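Local coordinates for TodX (Pseudomonas putida, PDB 3BS0), which probably carries toluene and related aromatic hydrocarbons across the outer membrane, as a beta-barrel channel of the FadL family, at residues 366-374 with 415-423. Residues are numbered along the deposited sequence; the frame is centred on the assembly and turned at random.
Sequences ILPVIPAYL and MLRQSHSQI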
ATOM      1  N   ILE A 366       2.495  13.130  12.241  1.00 59.49           N
ATOM      2  CA  ILE A 366       1.402  13.604  11.395  1.00 56.33           C
ATOM      3  C   ILE A 366       1.750  13.670   9.882  1.00 52.54           C
ATOM      4  O   ILE A 366       1.804  12.624   9.218  1.00 52.45           O
ATOM      5  CB  ILE A 366       0.869  14.980  11.904  1.00 59.61           C
ATOM      6  CG1 ILE A 366      -0.365  15.390  11.082  1.00 61.59           C
ATOM      7  CG2 ILE A 366       1.990  16.028  11.888  1.00 59.59           C
ATOM      8  CD1 ILE A 366      -0.871  16.802  11.319  1.00 62.14           C
ATOM      9  N   LEU A 367       1.964  14.873   9.339  1.00 47.04           N
ATOM     10  CA  LEU A 367       2.301  15.066   7.912  1.00 42.07           C
ATOM     11  C   LEU A 367       1.164  14.686   6.945  1.00 36.23           C
ATOM     12  O   LEU A 367       1.153  13.619   6.361  1.00 33.30           O
ATOM     13  CB  LEU A 367       3.577  14.278   7.568  1.00 44.17           C
ATOM     14  CG  LEU A 367       4.348  14.614   6.290  1.00 45.91           C
ATOM     15  CD1 LEU A 367       5.708  13.951   6.321  1.00 47.37           C
ATOM     16  CD2 LEU A 367       3.571  14.151   5.078  1.00 47.65           C
ATOM     17  N   PRO A 368       0.207  15.593   6.740  1.00 34.07           N
ATOM     18  CA  PRO A 368      -0.953  15.408   5.866  1.00 33.92           C
ATOM     19  C   PRO A 368      -0.813  14.746   4.490  1.00 34.59           C
ATOM     20  O   PRO A 368      -1.798  14.254   3.929  1.00 35.04           O
ATOM     21  CB  PRO A 368      -1.531  16.820   5.766  1.00 32.18           C
ATOM     22  CG  PRO A 368      -0.402  17.711   6.136  1.00 34.48           C
ATOM     23  CD  PRO A 368       0.239  16.970   7.249  1.00 33.16           C
ATOM     24  N   VAL A 369       0.386  14.724   3.930  1.00 35.15           N
ATOM     25  CA  VAL A 369       0.556  14.120   2.608  1.00 33.58           C
ATOM     26  C   VAL A 369       0.903  12.634   2.684  1.00 33.56           C
ATOM     27  O   VAL A 369       0.690  11.903   1.727  1.00 29.53           O
ATOM     28  CB  VAL A 369       1.583  14.939   1.781  1.00 31.68           C
ATOM     29  CG1 VAL A 369       2.313  14.087   0.797  1.00 32.74           C
ATOM     30  CG2 VAL A 369       0.861  16.016   1.058  1.00 29.42           C
ATOM     31  N   ILE A 370       1.437  12.193   3.824  1.00 36.76           N
ATOM     32  CA  ILE A 370       1.740  10.780   4.030  1.00 40.08           C
ATOM     33  C   ILE A 370       0.974  10.348   5.261  1.00 41.41           C
ATOM     34  O   ILE A 370       1.500  10.391   6.370  1.00 40.41           O
ATOM     35  CB  ILE A 370       3.237  10.485   4.294  1.00 42.22           C
ATOM     36  CG1 ILE A 370       4.068  10.688   3.019  1.00 43.29           C
ATOM     37  CG2 ILE A 370       3.392   9.022   4.758  1.00 41.60           C
ATOM     38  CD1 ILE A 370       4.265  12.129   2.615  1.00 44.81           C
ATOM     39  N   PRO A 371      -0.286   9.929   5.086  1.00 44.64           N
ATOM     40  CA  PRO A 371      -1.107   9.494   6.222  1.00 46.14           C
ATOM     41  C   PRO A 371      -0.669   8.123   6.766  1.00 48.26           C
ATOM     42  O   PRO A 371      -0.233   7.259   6.005  1.00 48.77           O
ATOM     43  CB  PRO A 371      -2.523   9.450   5.634  1.00 47.35           C
ATOM     44  CG  PRO A 371      -2.424  10.230   4.320  1.00 45.51           C
ATOM     45  CD  PRO A 371      -1.060   9.868   3.835  1.00 44.81           C
ATOM     46  N   ALA A 372      -0.788   7.932   8.078  1.00 51.13           N
ATOM     47  CA  ALA A 372      -0.420   6.659   8.704  1.00 54.07           C
ATOM     48  C   ALA A 372      -1.504   5.652   8.328  1.00 55.56           C
ATOM     49  O   ALA A 372      -2.632   6.059   8.042  1.00 56.56           O
ATOM     50  CB  ALA A 372      -0.360   6.819  10.219  1.00 54.54           C
ATOM     51  N   TYR A 373      -1.183   4.355   8.326  1.00 55.35           N
ATOM     52  CA  TYR A 373      -2.174   3.343   7.969  1.00 55.15           C
ATOM     53  C   TYR A 373      -3.268   3.269   9.025  1.00 53.03           C
ATOM     54  O   TYR A 373      -3.055   3.621  10.183  1.00 51.49           O
ATOM     55  CB  TYR A 373      -1.529   1.955   7.769  1.00 60.50           C
ATOM     56  CG  TYR A 373      -0.866   1.340   8.992  1.00 67.93           C
ATOM     57  CD1 TYR A 373      -1.616   0.962  10.108  1.00 70.36           C
ATOM     58  CD2 TYR A 373       0.522   1.158   9.041  1.00 70.84           C
ATOM     59  CE1 TYR A 373      -1.003   0.426  11.242  1.00 73.30           C
ATOM     60  CE2 TYR A 373       1.144   0.622  10.169  1.00 73.16           C
ATOM     61  CZ  TYR A 373       0.377   0.262  11.266  1.00 74.14           C
ATOM     62  OH  TYR A 373       0.990  -0.239  12.397  1.00 75.68           O
ATOM     63  N   LEU A 374      -4.443   2.815   8.613  1.00 51.03           N
ATOM     64  CA  LEU A 374      -5.571   2.716   9.519  1.00 49.59           C
ATOM     65  C   LEU A 374      -5.551   1.468  10.408  1.00 49.78           C
ATOM     66  O   LEU A 374      -5.105   0.390  10.014  1.00 46.29           O
ATOM     67  CB  LEU A 374      -6.861   2.826   8.710  1.00 47.13           C
ATOM     68  CG  LEU A 374      -6.808   4.153   7.949  1.00 46.16           C
ATOM     69  CD1 LEU A 374      -8.010   4.349   7.067  1.00 45.43           C
ATOM     70  CD2 LEU A 374      -6.714   5.269   8.957  1.00 45.29           C
ATOM     71  N   MET A 415       0.067  23.492  14.650  1.00 70.93           N
ATOM     72  CA  MET A 415      -0.437  22.537  15.636  1.00 66.05           C
ATOM     73  C   MET A 415      -1.673  22.070  14.870  1.00 61.48           C
ATOM     74  O   MET A 415      -2.675  22.782  14.787  1.00 60.03           O
ATOM     75  CB  MET A 415      -0.856  23.250  16.917  1.00 68.20           C
ATOM     76  CG  MET A 415      -1.696  22.402  17.850  1.00 71.26           C
ATOM     77  SD  MET A 415      -2.676  23.440  18.968  1.00 77.43           S
ATOM     78  CE  MET A 415      -1.427  23.978  20.118  1.00 73.30           C
ATOM     79  N   LEU A 416      -1.583  20.883  14.290  1.00 55.99           N
ATOM     80  CA  LEU A 416      -2.649  20.349  13.460  1.00 50.60           C
ATOM     81  C   LEU A 416      -3.444  19.201  14.036  1.00 47.52           C
ATOM     82  O   LEU A 416      -3.045  18.583  15.021  1.00 47.04           O
ATOM     83  CB  LEU A 416      -2.061  19.867  12.138  1.00 48.44           C
ATOM     84  CG  LEU A 416      -1.301  20.861  11.276  1.00 48.14           C
ATOM     85  CD1 LEU A 416      -0.600  20.113  10.160  1.00 47.53           C
ATOM     86  CD2 LEU A 416      -2.261  21.892  10.720  1.00 47.36           C
ATOM     87  N   ARG A 417      -4.583  18.929  13.404  1.00 42.71           N
ATOM     88  CA  ARG A 417      -5.402  17.797  13.790  1.00 39.33           C
ATOM     89  C   ARG A 417      -5.897  17.185  12.499  1.00 36.13           C
ATOM     90  O   ARG A 417      -6.231  17.892  11.562  1.00 35.03           O
ATOM     91  CB  ARG A 417      -6.541  18.185  14.756  1.00 37.13           C
ATOM     92  CG  ARG A 417      -7.549  19.180  14.287  1.00 38.65           C
ATOM     93  CD  ARG A 417      -8.405  19.631  15.485  1.00 39.44           C
ATOM     94  NE  ARG A 417      -9.387  20.644  15.095  1.00 42.01           N
ATOM     95  CZ  ARG A 417     -10.562  20.378  14.537  1.00 37.74           C
ATOM     96  NH1 ARG A 417     -10.928  19.128  14.308  1.00 38.27           N
ATOM     97  NH2 ARG A 417     -11.349  21.372  14.171  1.00 40.68           N
ATOM     98  N   GLN A 418      -5.889  15.860  12.448  1.00 35.12           N
ATOM     99  CA  GLN A 418      -6.272  15.142  11.251  1.00 36.03           C
ATOM    100  C   GLN A 418      -7.306  14.071  11.522  1.00 37.16           C
ATOM    101  O   GLN A 418      -7.335  13.472  12.600  1.00 34.28           O
ATOM    102  CB  GLN A 418      -5.034  14.499  10.633  1.00 37.18           C
ATOM    103  CG  GLN A 418      -5.129  14.172   9.147  1.00 40.95           C
ATOM    104  CD  GLN A 418      -3.806  13.647   8.587  1.00 43.36           C
ATOM    105  OE1 GLN A 418      -3.437  12.485   8.798  1.00 45.21           O
ATOM    106  NE2 GLN A 418      -3.077  14.512   7.893  1.00 42.47           N
ATOM    107  N   SER A 419      -8.163  13.847  10.528  1.00 38.92           N
ATOM    108  CA  SER A 419      -9.210  12.831  10.601  1.00 41.02           C
ATOM    109  C   SER A 419      -9.079  12.062   9.296  1.00 40.54           C
ATOM    110  O   SER A 419      -9.096  12.649   8.212  1.00 42.12           O
ATOM    111  CB  SER A 419     -10.587  13.489  10.734  1.00 42.28           C
ATOM    112  OG  SER A 419     -10.736  14.563   9.821  1.00 46.42           O
ATOM    113  N   HIS A 420      -8.961  10.746   9.396  1.00 40.56           N
ATOM    114  CA  HIS A 420      -8.732   9.944   8.201  1.00 39.81           C
ATOM    115  C   HIS A 420      -9.416   8.574   8.136  1.00 38.30           C
ATOM    116  O   HIS A 420      -9.232   7.728   9.016  1.00 39.19           O
ATOM    117  CB  HIS A 420      -7.198   9.826   8.052  1.00 38.66           C
ATOM    118  CG  HIS A 420      -6.740   8.753   7.130  1.00 36.11           C
ATOM    119  ND1 HIS A 420      -7.346   8.498   5.921  1.00 37.50           N
ATOM    120  CD2 HIS A 420      -5.710   7.884   7.227  1.00 37.41           C
ATOM    121  CE1 HIS A 420      -6.711   7.514   5.311  1.00 37.76           C
ATOM    122  NE2 HIS A 420      -5.712   7.125   6.082  1.00 37.71           N
ATOM    123  N   SER A 421     -10.203   8.369   7.081  1.00 36.96           N
ATOM    124  CA  SER A 421     -10.903   7.100   6.867  1.00 37.88           C
ATOM    125  C   SER A 421     -10.633   6.644   5.438  1.00 38.12           C
ATOM    126  O   SER A 421     -10.118   7.416   4.626  1.00 38.61           O
ATOM    127  CB  SER A 421     -12.418   7.256   7.091  1.00 38.70           C
ATOM    128  OG  SER A 421     -13.069   7.851   5.982  1.00 38.23           O
ATOM    129  N   GLN A 422     -10.986   5.406   5.118  1.00 38.75           N
ATOM    130  CA  GLN A 422     -10.723   4.901   3.776  1.00 41.50           C
ATOM    131  C   GLN A 422     -11.562   3.703   3.355  1.00 41.96           C
ATOM    132  O   GLN A 422     -11.663   2.741   4.095  1.00 43.91           O
ATOM    133  CB  GLN A 422      -9.253   4.527   3.678  1.00 42.04           C
ATOM    134  CG  GLN A 422      -8.783   4.217   2.294  1.00 47.05           C
ATOM    135  CD  GLN A 422      -7.544   3.344   2.295  1.00 51.03           C
ATOM    136  OE1 GLN A 422      -7.619   2.125   2.525  1.00 51.91           O
ATOM    137  NE2 GLN A 422      -6.390   3.961   2.051  1.00 49.91           N
ATOM    138  N   ILE A 423     -12.143   3.772   2.155  1.00 43.15           N
ATOM    139  CA  ILE A 423     -12.963   2.696   1.570  1.00 42.64           C
ATOM    140  C   ILE A 423     -12.153   1.914   0.522  1.00 42.33           C
ATOM    141  O   ILE A 423     -11.194   2.431  -0.045  1.00 42.55           O
ATOM    142  CB  ILE A 423     -14.223   3.269   0.864  1.00 42.29           C
ATOM    143  CG1 ILE A 423     -15.194   3.861   1.895  1.00 42.56           C
ATOM    144  CG2 ILE A 423     -14.913   2.192   0.068  1.00 39.86           C
ATOM    145  CD1 ILE A 423     -16.338   4.662   1.277  1.00 33.26           C
TER
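L374, the loop residue most covered by strand 417-433, packs on the ring of H420. Its methyl CD1 lies over one face of the imidazole in a CH-pi contact, 4.0 Å from the ring centroid and 24° off its normal. The other methyl, CD2, packs against H420 CD2, while CD1 also reaches Q422 CB at 3.6 Å. With CG beside the backbone N (chi1 -57°), the forked leucine can span both strand residues. Cut back to an alanine, this side chain is likely to leave the imidazole face without its methyl and open a gap beside Q422.

P371 CB meets H420 CD2 and NE2 obliquely. Farther along, apolar I366 and L416 suit each other: I366 crosses L416 at about a right angle, bringing CD1 within 3.4 Å of L416 CB.

Polar groups meet the loop differently. The carbonyl oxygen of A372 sits at the imidazole edge, 3.7 Å from H420 CD2, and ND1 makes a weak hydrogen bond to D56 O. Q418, extended, sends NE2 across P368, against its CA and CB, in plain packing. P368 suits the second position of the type I turn L367 to I370, where its ring fixes phi.

Strand 417-433 pairs with 44-60 and 390-405. P371 also touches I57 of 44-60 and L105 and T107 of 93-108. In a FadL-type barrel, plugged mainly by an N-terminal hatch, this loop probably also lines the inner wall.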